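Local coordinates for dehydroquinate synthase (Thermus thermophilus, PDB 1UJN), which probably converts 3-deoxy-D-arabino-heptulosonate 7-phosphate to 3-dehydroquinate with loss of phosphate, an early step in chorismate biosynthesis, at residues Asp183-Val189 against Phe202-Ala206; Lys168-Val172 against Leu277-Leu281; His177-Ala181 against Ala206-Arg212. All coordinates share one frame; numbering follows the deposited sequence.

Contact 1 of 3, residues Asp183-Val189 against Phe202-Ala206; sequences DEALLKV and FLARA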
ATOM      1  N   ASP A 183     -33.521   6.325   6.709  1.00 39.23           N
ATOM      2  CA  ASP A 183     -33.549   6.834   8.074  1.00 38.49           C
ATOM      3  C   ASP A 183     -33.976   8.300   8.081  1.00 38.71           C
ATOM      4  O   ASP A 183     -33.163   9.193   7.836  1.00 38.43           O
ATOM      5  CB  ASP A 183     -32.160   6.701   8.707  1.00 38.81           C
ATOM      6  CG  ASP A 183     -32.182   6.886  10.213  1.00 39.25           C
ATOM      7  OD1 ASP A 183     -32.925   7.762  10.700  1.00 40.34           O
ATOM      8  OD2 ASP A 183     -31.449   6.157  10.914  1.00 41.10           O
ATOM      9  N   GLU A 184     -35.251   8.541   8.372  1.00 37.58           N
ATOM     10  CA  GLU A 184     -35.809   9.891   8.410  1.00 38.45           C
ATOM     11  C   GLU A 184     -35.071  10.816   9.384  1.00 36.29           C
ATOM     12  O   GLU A 184     -35.005  12.029   9.172  1.00 34.65           O
ATOM     13  CB  GLU A 184     -37.288   9.822   8.802  1.00 42.53           C
ATOM     14  CG  GLU A 184     -38.036  11.146   8.758  1.00 48.07           C
ATOM     15  CD  GLU A 184     -38.440  11.553   7.349  1.00 51.63           C
ATOM     16  OE1 GLU A 184     -39.050  10.722   6.639  1.00 54.42           O
ATOM     17  OE2 GLU A 184     -38.160  12.707   6.956  1.00 52.39           O
ATOM     18  N   ALA A 185     -34.524  10.244  10.453  1.00 32.74           N
ATOM     19  CA  ALA A 185     -33.812  11.029  11.458  1.00 29.00           C
ATOM     20  C   ALA A 185     -32.586  11.740  10.888  1.00 27.75           C
ATOM     21  O   ALA A 185     -32.249  12.852  11.307  1.00 26.70           O
ATOM     22  CB  ALA A 185     -33.402  10.132  12.623  1.00 30.26           C
ATOM     23  N   LEU A 186     -31.921  11.101   9.933  1.00 23.99           N
ATOM     24  CA  LEU A 186     -30.730  11.686   9.327  1.00 24.94           C
ATOM     25  C   LEU A 186     -31.042  12.794   8.326  1.00 24.41           C
ATOM     26  O   LEU A 186     -30.137  13.479   7.841  1.00 24.15           O
ATOM     27  CB  LEU A 186     -29.894  10.585   8.665  1.00 22.45           C
ATOM     28  CG  LEU A 186     -29.205   9.661   9.669  1.00 21.10           C
ATOM     29  CD1 LEU A 186     -28.507   8.519   8.955  1.00 22.07           C
ATOM     30  CD2 LEU A 186     -28.192  10.486  10.479  1.00 22.97           C
ATOM     31  N   LEU A 187     -32.322  12.983   8.019  1.00 25.21           N
ATOM     32  CA  LEU A 187     -32.717  14.033   7.085  1.00 25.95           C
ATOM     33  C   LEU A 187     -33.029  15.319   7.850  1.00 27.54           C
ATOM     34  O   LEU A 187     -33.234  16.374   7.255  1.00 29.87           O
ATOM     35  CB  LEU A 187     -33.950  13.597   6.281  1.00 26.35           C
ATOM     36  CG  LEU A 187     -33.855  12.286   5.496  1.00 25.98           C
ATOM     37  CD1 LEU A 187     -35.127  12.094   4.676  1.00 26.94           C
ATOM     38  CD2 LEU A 187     -32.635  12.301   4.581  1.00 26.23           C
ATOM     39  N   LYS A 188     -33.048  15.218   9.174  1.00 27.67           N
ATOM     40  CA  LYS A 188     -33.345  16.346  10.054  1.00 29.29           C
ATOM     41  C   LYS A 188     -32.045  17.026  10.495  1.00 30.18           C
ATOM     42  O   LYS A 188     -31.408  16.595  11.460  1.00 29.03           O
ATOM     43  CB  LYS A 188     -34.122  15.828  11.270  1.00 29.60           C
ATOM     44  CG  LYS A 188     -34.531  16.876  12.296  1.00 30.80           C
ATOM     45  CD  LYS A 188     -35.210  16.194  13.482  1.00 30.35           C
ATOM     46  CE  LYS A 188     -35.667  17.191  14.543  1.00 31.44           C
ATOM     47  NZ  LYS A 188     -36.786  18.054  14.068  1.00 32.52           N
ATOM     48  N   VAL A 189     -31.671  18.102   9.799  1.00 31.59           N
ATOM     49  CA  VAL A 189     -30.427  18.816  10.087  1.00 32.76           C
ATOM     50  C   VAL A 189     -30.546  20.330  10.307  1.00 34.67           C
ATOM     51  O   VAL A 189     -29.654  20.944  10.895  1.00 33.92           O
ATOM     52  CB  VAL A 189     -29.410  18.609   8.941  1.00 33.40           C
ATOM     53  CG1 VAL A 189     -29.166  17.121   8.709  1.00 32.43           C
ATOM     54  CG2 VAL A 189     -29.929  19.264   7.670  1.00 34.01           C
ATOM     55  N   PHE A 202     -26.872  12.287  16.618  1.00 24.58           N
ATOM     56  CA  PHE A 202     -27.057  12.414  15.177  1.00 23.88           C
ATOM     57  C   PHE A 202     -25.827  11.879  14.440  1.00 22.17           C
ATOM     58  O   PHE A 202     -25.949  11.100  13.494  1.00 22.78           O
ATOM     59  CB  PHE A 202     -27.275  13.879  14.786  1.00 23.89           C
ATOM     60  CG  PHE A 202     -27.482  14.084  13.308  1.00 24.45           C
ATOM     61  CD1 PHE A 202     -28.759  14.046  12.758  1.00 23.91           C
ATOM     62  CD2 PHE A 202     -26.393  14.272  12.463  1.00 22.74           C
ATOM     63  CE1 PHE A 202     -28.953  14.191  11.384  1.00 25.93           C
ATOM     64  CE2 PHE A 202     -26.574  14.417  11.087  1.00 23.65           C
ATOM     65  CZ  PHE A 202     -27.854  14.376  10.546  1.00 24.51           C
ATOM     66  N   LEU A 203     -24.643  12.301  14.868  1.00 22.13           N
ATOM     67  CA  LEU A 203     -23.411  11.847  14.217  1.00 22.34           C
ATOM     68  C   LEU A 203     -23.202  10.346  14.362  1.00 23.06           C
ATOM     69  O   LEU A 203     -22.784   9.670  13.412  1.00 23.94           O
ATOM     70  CB  LEU A 203     -22.202  12.618  14.763  1.00 22.05           C
ATOM     71  CG  LEU A 203     -22.130  14.086  14.310  1.00 24.47           C
ATOM     72  CD1 LEU A 203     -20.968  14.788  14.986  1.00 25.20           C
ATOM     73  CD2 LEU A 203     -21.983  14.158  12.796  1.00 24.95           C
ATOM     74  N   ALA A 204     -23.499   9.818  15.545  1.00 22.07           N
ATOM     75  CA  ALA A 204     -23.356   8.385  15.784  1.00 23.20           C
ATOM     76  C   ALA A 204     -24.304   7.636  14.862  1.00 23.98           C
ATOM     77  O   ALA A 204     -23.963   6.582  14.326  1.00 24.02           O
ATOM     78  CB  ALA A 204     -23.668   8.061  17.236  1.00 24.69           C
ATOM     79  N   ARG A 205     -25.500   8.182  14.670  1.00 23.66           N
ATOM     80  CA  ARG A 205     -26.465   7.539  13.795  1.00 23.80           C
ATOM     81  C   ARG A 205     -25.956   7.565  12.352  1.00 23.09           C
ATOM     82  O   ARG A 205     -26.095   6.586  11.616  1.00 21.47           O
ATOM     83  CB  ARG A 205     -27.827   8.241  13.890  1.00 24.22           C
ATOM     84  CG  ARG A 205     -28.888   7.635  12.988  1.00 27.60           C
ATOM     85  CD  ARG A 205     -30.242   8.303  13.189  1.00 32.58           C
ATOM     86  NE  ARG A 205     -30.884   7.868  14.425  1.00 35.67           N
ATOM     87  CZ  ARG A 205     -31.442   6.672  14.604  1.00 37.85           C
ATOM     88  NH1 ARG A 205     -31.448   5.775  13.627  1.00 39.17           N
ATOM     89  NH2 ARG A 205     -31.991   6.369  15.772  1.00 38.57           N
ATOM     90  N   ALA A 206     -25.359   8.683  11.957  1.00 22.33           N
ATOM     91  CA  ALA A 206     -24.839   8.833  10.600  1.00 21.83           C
ATOM     92  C   ALA A 206     -23.733   7.815  10.314  1.00 21.83           C
ATOM     93  O   ALA A 206     -23.715   7.183   9.256  1.00 23.71           O
ATOM     94  CB  ALA A 206     -24.311  10.247  10.399  1.00 20.55           C
TER
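Arg205 reaches from helix 199-216 across Leu186 and Ala185 to Asp183. Arg205 CB lies 4.1 Å from Leu186 CD2. CG touches the same methyl and also nears the Asp183 carboxylate. CG is anti to the backbone N (chi1 179°), which carries the chain toward the loop. Arg205 CD packs on Ala185 CB at 3.7 Å, and NE stays close to that methyl. The chain bends at chi3, and Arg205 NH1 ends 2.7 Å from Asp183 OD2 in a salt bridge. OD2 takes the hydrogen bond on its syn lone pair, although the two planar groups are twisted 67° apart. Asp183 OD1 receives a weak hydrogen bond from Ala185 N. The residues after helix 164-181 fold back onto the next long helix of the helical C-terminal domain. Beyond the salt bridge, methyl groups and backbone oxygens meet the Phe202 ring. Leu186 CD2 sits over one face of Phe202, 4.0 Å from the ring centroid. Ala185 O meets an edge of this ring. Lys188 O approaches obliquely, 3.4 Å from Phe202 CE1. Val189 CG1 presses on Phe202 CZ at 3.6 Å. Leu186 CD2 also rests against Ala206 CB, 3.9 Å away. Ala174 of helix 164-181 touches both Phe202 and Ala206.

Contact 2 of 3, residues Lys168-Val172 against Leu277-Leu281; sequences KEGLV and LLLWL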
ATOM      1  N   LYS A 168     -21.417  22.225   8.105  1.00 20.27           N
ATOM      2  CA  LYS A 168     -22.599  21.798   7.362  1.00 21.10           C
ATOM      3  C   LYS A 168     -22.291  20.828   6.231  1.00 21.06           C
ATOM      4  O   LYS A 168     -23.108  19.965   5.913  1.00 23.01           O
ATOM      5  CB  LYS A 168     -23.343  23.018   6.817  1.00 22.73           C
ATOM      6  CG  LYS A 168     -23.903  23.910   7.911  1.00 24.71           C
ATOM      7  CD  LYS A 168     -24.853  24.966   7.338  1.00 30.39           C
ATOM      8  CE  LYS A 168     -25.562  25.727   8.452  1.00 30.70           C
ATOM      9  NZ  LYS A 168     -26.483  26.762   7.909  1.00 35.76           N
ATOM     10  N   GLU A 169     -21.121  20.964   5.614  1.00 22.83           N
ATOM     11  CA  GLU A 169     -20.747  20.054   4.529  1.00 27.82           C
ATOM     12  C   GLU A 169     -20.866  18.611   4.988  1.00 28.93           C
ATOM     13  O   GLU A 169     -21.358  17.754   4.253  1.00 27.63           O
ATOM     14  CB  GLU A 169     -19.309  20.284   4.092  1.00 30.60           C
ATOM     15  CG  GLU A 169     -19.110  21.408   3.134  1.00 34.29           C
ATOM     16  CD  GLU A 169     -17.713  21.382   2.558  1.00 37.44           C
ATOM     17  OE1 GLU A 169     -16.945  22.327   2.831  1.00 39.08           O
ATOM     18  OE2 GLU A 169     -17.382  20.405   1.848  1.00 36.45           O
ATOM     19  N   GLY A 170     -20.395  18.346   6.204  1.00 29.46           N
ATOM     20  CA  GLY A 170     -20.462  17.001   6.746  1.00 30.65           C
ATOM     21  C   GLY A 170     -21.886  16.536   6.984  1.00 32.31           C
ATOM     22  O   GLY A 170     -22.198  15.349   6.836  1.00 34.62           O
ATOM     23  N   LEU A 171     -22.766  17.460   7.352  1.00 29.90           N
ATOM     24  CA  LEU A 171     -24.148  17.086   7.598  1.00 29.26           C
ATOM     25  C   LEU A 171     -24.830  16.657   6.302  1.00 30.71           C
ATOM     26  O   LEU A 171     -25.812  15.926   6.332  1.00 27.74           O
ATOM     27  CB  LEU A 171     -24.910  18.243   8.251  1.00 29.63           C
ATOM     28  CG  LEU A 171     -24.306  18.721   9.578  1.00 32.17           C
ATOM     29  CD1 LEU A 171     -25.316  19.583  10.319  1.00 31.17           C
ATOM     30  CD2 LEU A 171     -23.915  17.530  10.431  1.00 31.50           C
ATOM     31  N   VAL A 172     -24.304  17.111   5.165  1.00 29.94           N
ATOM     32  CA  VAL A 172     -24.869  16.740   3.870  1.00 29.31           C
ATOM     33  C   VAL A 172     -24.651  15.248   3.640  1.00 29.39           C
ATOM     34  O   VAL A 172     -25.543  14.543   3.166  1.00 29.90           O
ATOM     35  CB  VAL A 172     -24.207  17.524   2.710  1.00 28.72           C
ATOM     36  CG1 VAL A 172     -24.643  16.941   1.362  1.00 27.08           C
ATOM     37  CG2 VAL A 172     -24.594  18.991   2.794  1.00 29.53           C
ATOM     38  N   LEU A 277     -32.740  21.110   2.608  1.00 38.64           N
ATOM     39  CA  LEU A 277     -31.306  20.933   2.796  1.00 36.06           C
ATOM     40  C   LEU A 277     -30.513  22.056   2.139  1.00 34.79           C
ATOM     41  O   LEU A 277     -29.605  22.626   2.749  1.00 34.44           O
ATOM     42  CB  LEU A 277     -30.859  19.592   2.202  1.00 34.03           C
ATOM     43  CG  LEU A 277     -29.344  19.350   2.169  1.00 33.55           C
ATOM     44  CD1 LEU A 277     -28.831  19.169   3.589  1.00 33.65           C
ATOM     45  CD2 LEU A 277     -29.023  18.121   1.336  1.00 31.76           C
ATOM     46  N   LEU A 278     -30.858  22.361   0.890  1.00 32.57           N
ATOM     47  CA  LEU A 278     -30.175  23.403   0.124  1.00 31.80           C
ATOM     48  C   LEU A 278     -30.354  24.816   0.668  1.00 33.38           C
ATOM     49  O   LEU A 278     -29.439  25.632   0.581  1.00 31.46           O
ATOM     50  CB  LEU A 278     -30.627  23.352  -1.337  1.00 30.75           C
ATOM     51  CG  LEU A 278     -30.147  22.116  -2.110  1.00 30.48           C
ATOM     52  CD1 LEU A 278     -30.858  22.028  -3.455  1.00 30.85           C
ATOM     53  CD2 LEU A 278     -28.640  22.191  -2.304  1.00 29.48           C
ATOM     54  N   LEU A 279     -31.530  25.114   1.215  1.00 33.88           N
ATOM     55  CA  LEU A 279     -31.778  26.442   1.773  1.00 36.52           C
ATOM     56  C   LEU A 279     -30.981  26.611   3.060  1.00 36.84           C
ATOM     57  O   LEU A 279     -30.394  27.660   3.311  1.00 39.10           O
ATOM     58  CB  LEU A 279     -33.268  26.636   2.056  1.00 38.33           C
ATOM     59  CG  LEU A 279     -34.169  26.741   0.826  1.00 40.54           C
ATOM     60  CD1 LEU A 279     -35.598  27.029   1.267  1.00 43.09           C
ATOM     61  CD2 LEU A 279     -33.664  27.847  -0.087  1.00 42.38           C
ATOM     62  N   TRP A 280     -30.968  25.562   3.872  1.00 36.69           N
ATOM     63  CA  TRP A 280     -30.236  25.561   5.129  1.00 36.36           C
ATOM     64  C   TRP A 280     -28.732  25.595   4.851  1.00 36.19           C
ATOM     65  O   TRP A 280     -27.971  26.266   5.547  1.00 35.54           O
ATOM     66  CB  TRP A 280     -30.589  24.295   5.910  1.00 37.87           C
ATOM     67  CG  TRP A 280     -29.736  24.037   7.101  1.00 38.52           C
ATOM     68  CD1 TRP A 280     -29.832  24.630   8.326  1.00 39.10           C
ATOM     69  CD2 TRP A 280     -28.660  23.097   7.192  1.00 37.82           C
ATOM     70  NE1 TRP A 280     -28.885  24.114   9.177  1.00 38.03           N
ATOM     71  CE2 TRP A 280     -28.150  23.171   8.506  1.00 38.98           C
ATOM     72  CE3 TRP A 280     -28.075  22.199   6.288  1.00 38.79           C
ATOM     73  CZ2 TRP A 280     -27.084  22.378   8.943  1.00 38.19           C
ATOM     74  CZ3 TRP A 280     -27.016  21.410   6.719  1.00 39.51           C
ATOM     75  CH2 TRP A 280     -26.531  21.505   8.038  1.00 40.09           C
ATOM     76  N   LEU A 281     -28.317  24.881   3.809  1.00 33.97           N
ATOM     77  CA  LEU A 281     -26.909  24.794   3.443  1.00 33.55           C
ATOM     78  C   LEU A 281     -26.321  26.075   2.856  1.00 34.16           C
ATOM     79  O   LEU A 281     -25.181  26.434   3.160  1.00 33.91           O
ATOM     80  CB  LEU A 281     -26.706  23.641   2.456  1.00 31.92           C
ATOM     81  CG  LEU A 281     -25.272  23.226   2.132  1.00 33.67           C
ATOM     82  CD1 LEU A 281     -24.593  22.711   3.392  1.00 31.13           C
ATOM     83  CD2 LEU A 281     -25.287  22.143   1.059  1.00 32.63           C
TER
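The indole of Trp280 carries the Lys168 side chain on one face and Leu171 at an edge. Lys168 CD lies over the six-membered ring, 3.8 Å from its centroid. The chain then runs on across the indole. Lys168 NZ stands over the five-membered ring of Trp280, 3.9 Å from that centroid and 15° off the normal, in a cation-pi contact. Leu171 comes to the rim near the ring plane, and its side chain crosses Trp280 at about a right angle. Its CD1 lies against Trp280 CH2. Leu277 O, from the same helix as the indole, also lies in plane at an edge. Lys168 CG is anti to the carbonyl carbon, and the chain is fully extended beyond it, long enough to span the indole. Lys168 NZ also donates a hydrogen bond to Trp280 O at 2.8 Å, with a C=O...N angle of 153°. The amino group is therefore held by both the ring and the backbone of one residue, which fixes where the lysine lies.

The two helices, 164-181 and 271-281, run nearly antiparallel here, at 167°. Their short axes come no closer than 10.9 Å, a wide spacing that the large side chains bridge. This pairing belongs to the helical C-terminal domain. Beside the indole the interface is aliphatic. Leu281 CD1 meets Lys168 CB at 3.7 Å. Val172 CG2 packs on Leu281 CD2 at the same distance, 3.7 Å, and more loosely on Leu277 CD1. Helix 247-264 touches Val172 and Leu281 as well. Glu169 leaves the pair and bonds through OE2 to Gly248 N, next to His247, a predicted zinc ligand.

Contact 3 of 3, residues His177-Ala181 against Ala206-Arg212; sequences HGLIA and AVAVKVR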
ATOM      1  N   HIS A 177     -26.776   9.526   3.762  1.00 25.45           N
ATOM      2  CA  HIS A 177     -26.945   8.213   4.390  1.00 26.89           C
ATOM      3  C   HIS A 177     -28.415   8.009   4.746  1.00 26.79           C
ATOM      4  O   HIS A 177     -28.927   6.885   4.705  1.00 27.12           O
ATOM      5  CB  HIS A 177     -26.115   8.095   5.675  1.00 27.22           C
ATOM      6  CG  HIS A 177     -24.637   8.137   5.456  1.00 31.26           C
ATOM      7  ND1 HIS A 177     -23.734   8.275   6.489  1.00 30.21           N
ATOM      8  CD2 HIS A 177     -23.902   8.070   4.320  1.00 29.06           C
ATOM      9  CE1 HIS A 177     -22.508   8.288   5.998  1.00 32.25           C
ATOM     10  NE2 HIS A 177     -22.581   8.166   4.686  1.00 30.72           N
ATOM     11  N   GLY A 178     -29.081   9.103   5.107  1.00 27.06           N
ATOM     12  CA  GLY A 178     -30.489   9.037   5.459  1.00 27.71           C
ATOM     13  C   GLY A 178     -31.315   8.550   4.285  1.00 29.63           C
ATOM     14  O   GLY A 178     -32.190   7.690   4.436  1.00 28.71           O
ATOM     15  N   LEU A 179     -31.033   9.095   3.106  1.00 28.51           N
ATOM     16  CA  LEU A 179     -31.748   8.702   1.900  1.00 29.82           C
ATOM     17  C   LEU A 179     -31.421   7.256   1.525  1.00 31.37           C
ATOM     18  O   LEU A 179     -32.289   6.511   1.067  1.00 31.64           O
ATOM     19  CB  LEU A 179     -31.376   9.630   0.741  1.00 30.28           C
ATOM     20  CG  LEU A 179     -31.805  11.093   0.868  1.00 29.98           C
ATOM     21  CD1 LEU A 179     -31.271  11.883  -0.316  1.00 31.96           C
ATOM     22  CD2 LEU A 179     -33.326  11.180   0.929  1.00 31.95           C
ATOM     23  N   ILE A 180     -30.167   6.863   1.724  1.00 31.16           N
ATOM     24  CA  ILE A 180     -29.726   5.513   1.397  1.00 32.35           C
ATOM     25  C   ILE A 180     -30.345   4.453   2.313  1.00 33.98           C
ATOM     26  O   ILE A 180     -30.835   3.424   1.843  1.00 32.93           O
ATOM     27  CB  ILE A 180     -28.190   5.398   1.475  1.00 32.71           C
ATOM     28  CG1 ILE A 180     -27.547   6.276   0.396  1.00 33.61           C
ATOM     29  CG2 ILE A 180     -27.762   3.951   1.286  1.00 32.51           C
ATOM     30  CD1 ILE A 180     -26.033   6.311   0.454  1.00 33.10           C
ATOM     31  N   ALA A 181     -30.331   4.710   3.617  1.00 33.85           N
ATOM     32  CA  ALA A 181     -30.873   3.760   4.586  1.00 34.95           C
ATOM     33  C   ALA A 181     -32.381   3.876   4.801  1.00 36.78           C
ATOM     34  O   ALA A 181     -33.029   2.914   5.223  1.00 37.69           O
ATOM     35  CB  ALA A 181     -30.151   3.923   5.922  1.00 34.65           C
ATOM     36  N   ALA A 206     -25.359   8.683  11.957  1.00 22.33           N
ATOM     37  CA  ALA A 206     -24.839   8.833  10.600  1.00 21.83           C
ATOM     38  C   ALA A 206     -23.733   7.815  10.314  1.00 21.83           C
ATOM     39  O   ALA A 206     -23.715   7.183   9.256  1.00 23.71           O
ATOM     40  CB  ALA A 206     -24.311  10.247  10.399  1.00 20.55           C
ATOM     41  N   VAL A 207     -22.811   7.658  11.253  1.00 21.50           N
ATOM     42  CA  VAL A 207     -21.714   6.711  11.072  1.00 25.08           C
ATOM     43  C   VAL A 207     -22.234   5.281  11.024  1.00 25.04           C
ATOM     44  O   VAL A 207     -21.782   4.469  10.217  1.00 23.98           O
ATOM     45  CB  VAL A 207     -20.680   6.814  12.216  1.00 24.02           C
ATOM     46  CG1 VAL A 207     -19.552   5.815  11.979  1.00 25.21           C
ATOM     47  CG2 VAL A 207     -20.121   8.232  12.292  1.00 25.45           C
ATOM     48  N   ALA A 208     -23.200   4.980  11.885  1.00 26.57           N
ATOM     49  CA  ALA A 208     -23.774   3.640  11.947  1.00 26.73           C
ATOM     50  C   ALA A 208     -24.338   3.193  10.601  1.00 27.27           C
ATOM     51  O   ALA A 208     -24.279   2.010  10.263  1.00 27.38           O
ATOM     52  CB  ALA A 208     -24.853   3.590  13.022  1.00 25.82           C
ATOM     53  N   VAL A 209     -24.878   4.129   9.825  1.00 27.36           N
ATOM     54  CA  VAL A 209     -25.430   3.773   8.522  1.00 28.24           C
ATOM     55  C   VAL A 209     -24.343   3.339   7.540  1.00 27.38           C
ATOM     56  O   VAL A 209     -24.516   2.359   6.813  1.00 25.49           O
ATOM     57  CB  VAL A 209     -26.235   4.938   7.900  1.00 29.43           C
ATOM     58  CG1 VAL A 209     -26.702   4.559   6.497  1.00 32.62           C
ATOM     59  CG2 VAL A 209     -27.426   5.263   8.776  1.00 33.63           C
ATOM     60  N   LYS A 210     -23.221   4.059   7.512  1.00 25.39           N
ATOM     61  CA  LYS A 210     -22.154   3.683   6.598  1.00 25.76           C
ATOM     62  C   LYS A 210     -21.545   2.361   7.034  1.00 23.37           C
ATOM     63  O   LYS A 210     -21.101   1.573   6.204  1.00 26.18           O
ATOM     64  CB  LYS A 210     -21.063   4.763   6.516  1.00 24.44           C
ATOM     65  CG  LYS A 210     -20.030   4.444   5.440  1.00 27.75           C
ATOM     66  CD  LYS A 210     -19.061   5.584   5.155  1.00 27.74           C
ATOM     67  CE  LYS A 210     -18.123   5.193   4.017  1.00 29.43           C
ATOM     68  NZ  LYS A 210     -17.078   6.220   3.706  1.00 27.49           N
ATOM     69  N   VAL A 211     -21.520   2.107   8.338  1.00 24.39           N
ATOM     70  CA  VAL A 211     -20.975   0.845   8.821  1.00 26.22           C
ATOM     71  C   VAL A 211     -21.795  -0.325   8.272  1.00 27.99           C
ATOM     72  O   VAL A 211     -21.238  -1.283   7.736  1.00 29.07           O
ATOM     73  CB  VAL A 211     -20.974   0.770  10.366  1.00 25.68           C
ATOM     74  CG1 VAL A 211     -20.635  -0.648  10.817  1.00 26.77           C
ATOM     75  CG2 VAL A 211     -19.945   1.751  10.937  1.00 22.14           C
ATOM     76  N   ARG A 212     -23.115  -0.242   8.397  1.00 31.31           N
ATOM     77  CA  ARG A 212     -23.998  -1.310   7.925  1.00 36.08           C
ATOM     78  C   ARG A 212     -23.884  -1.583   6.430  1.00 38.27           C
ATOM     79  O   ARG A 212     -23.670  -2.723   6.009  1.00 38.69           O
ATOM     80  CB  ARG A 212     -25.457  -0.988   8.251  1.00 37.67           C
ATOM     81  CG  ARG A 212     -25.799  -1.037   9.726  1.00 41.42           C
ATOM     82  CD  ARG A 212     -27.287  -1.308   9.920  1.00 42.23           C
ATOM     83  NE  ARG A 212     -28.122  -0.291   9.288  1.00 44.77           N
ATOM     84  CZ  ARG A 212     -28.257   0.953   9.737  1.00 45.22           C
ATOM     85  NH1 ARG A 212     -27.612   1.344  10.828  1.00 43.34           N
ATOM     86  NH2 ARG A 212     -29.039   1.810   9.092  1.00 46.16           N
TER
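This is a helix-helix crossing inside the C-terminal domain, where His177 and Ala181 of helix 164-181 meet Ala206, Val209 and Lys210 of helix 199-216. The short axes cross at 48° and approach to 9.7 Å. The polar link is a hydrogen bond from His177 ND1 to Ala206 O, 3.0 Å long. It is bent, with an N-H...O angle of 137°. The donor stands above the carbonyl plane, and the oxygen is itself tilted from the imidazole plane. Ala206 O also accepts a weak backbone bond from Val209 N. His177 CG is anti to the carbonyl carbon (chi1 -66°), which sends the ring toward the facing helix. The crossing joins consecutive helices of the domain beside the predicted zinc ligand Glu173, whose side chain is about 5 Å from that of His177. The imidazole CE1 of His177 lies 3.8 Å from Lys210 CB. Lys210 then leads away, and its NZ forms a salt bridge with Asp125 and a hydrogen bond with Val128 O. With the His177 imidazole cut back to an alanine here, Ala206 O would probably lose its side-chain donor and a gap would open beside Lys210 CB. Val209 CG1 rests against two CB atoms, 3.7 Å from that of His177 and 3.6 Å from that of Ala181. At the margin Arg212 NH2 comes to 4.0 Å from Ala181 CB.

Of the parts involved, helix 164-181 comes first, and it supplies 168-172 to contact 2 and then 177-181 to contact 3. The chain next enters the loop 183-189 and, after a further connection, returns in helix 199-216, which closes contact 1 at 202-206 and contact 3 at 206-212. Ala206 serves both. Much later, 277-281 closes contact 2. Contact 1 is nested inside contact 3, and contact 3 inside contact 2; none cross. Contacts 1 and 3 adjoin, with Leu186 packing on Val209. Val189 joins contact 1 to contact 2 through Trp280 and Leu277. Together they tie helices 164-181, 199-216 and 271-281 within the C-terminal domain.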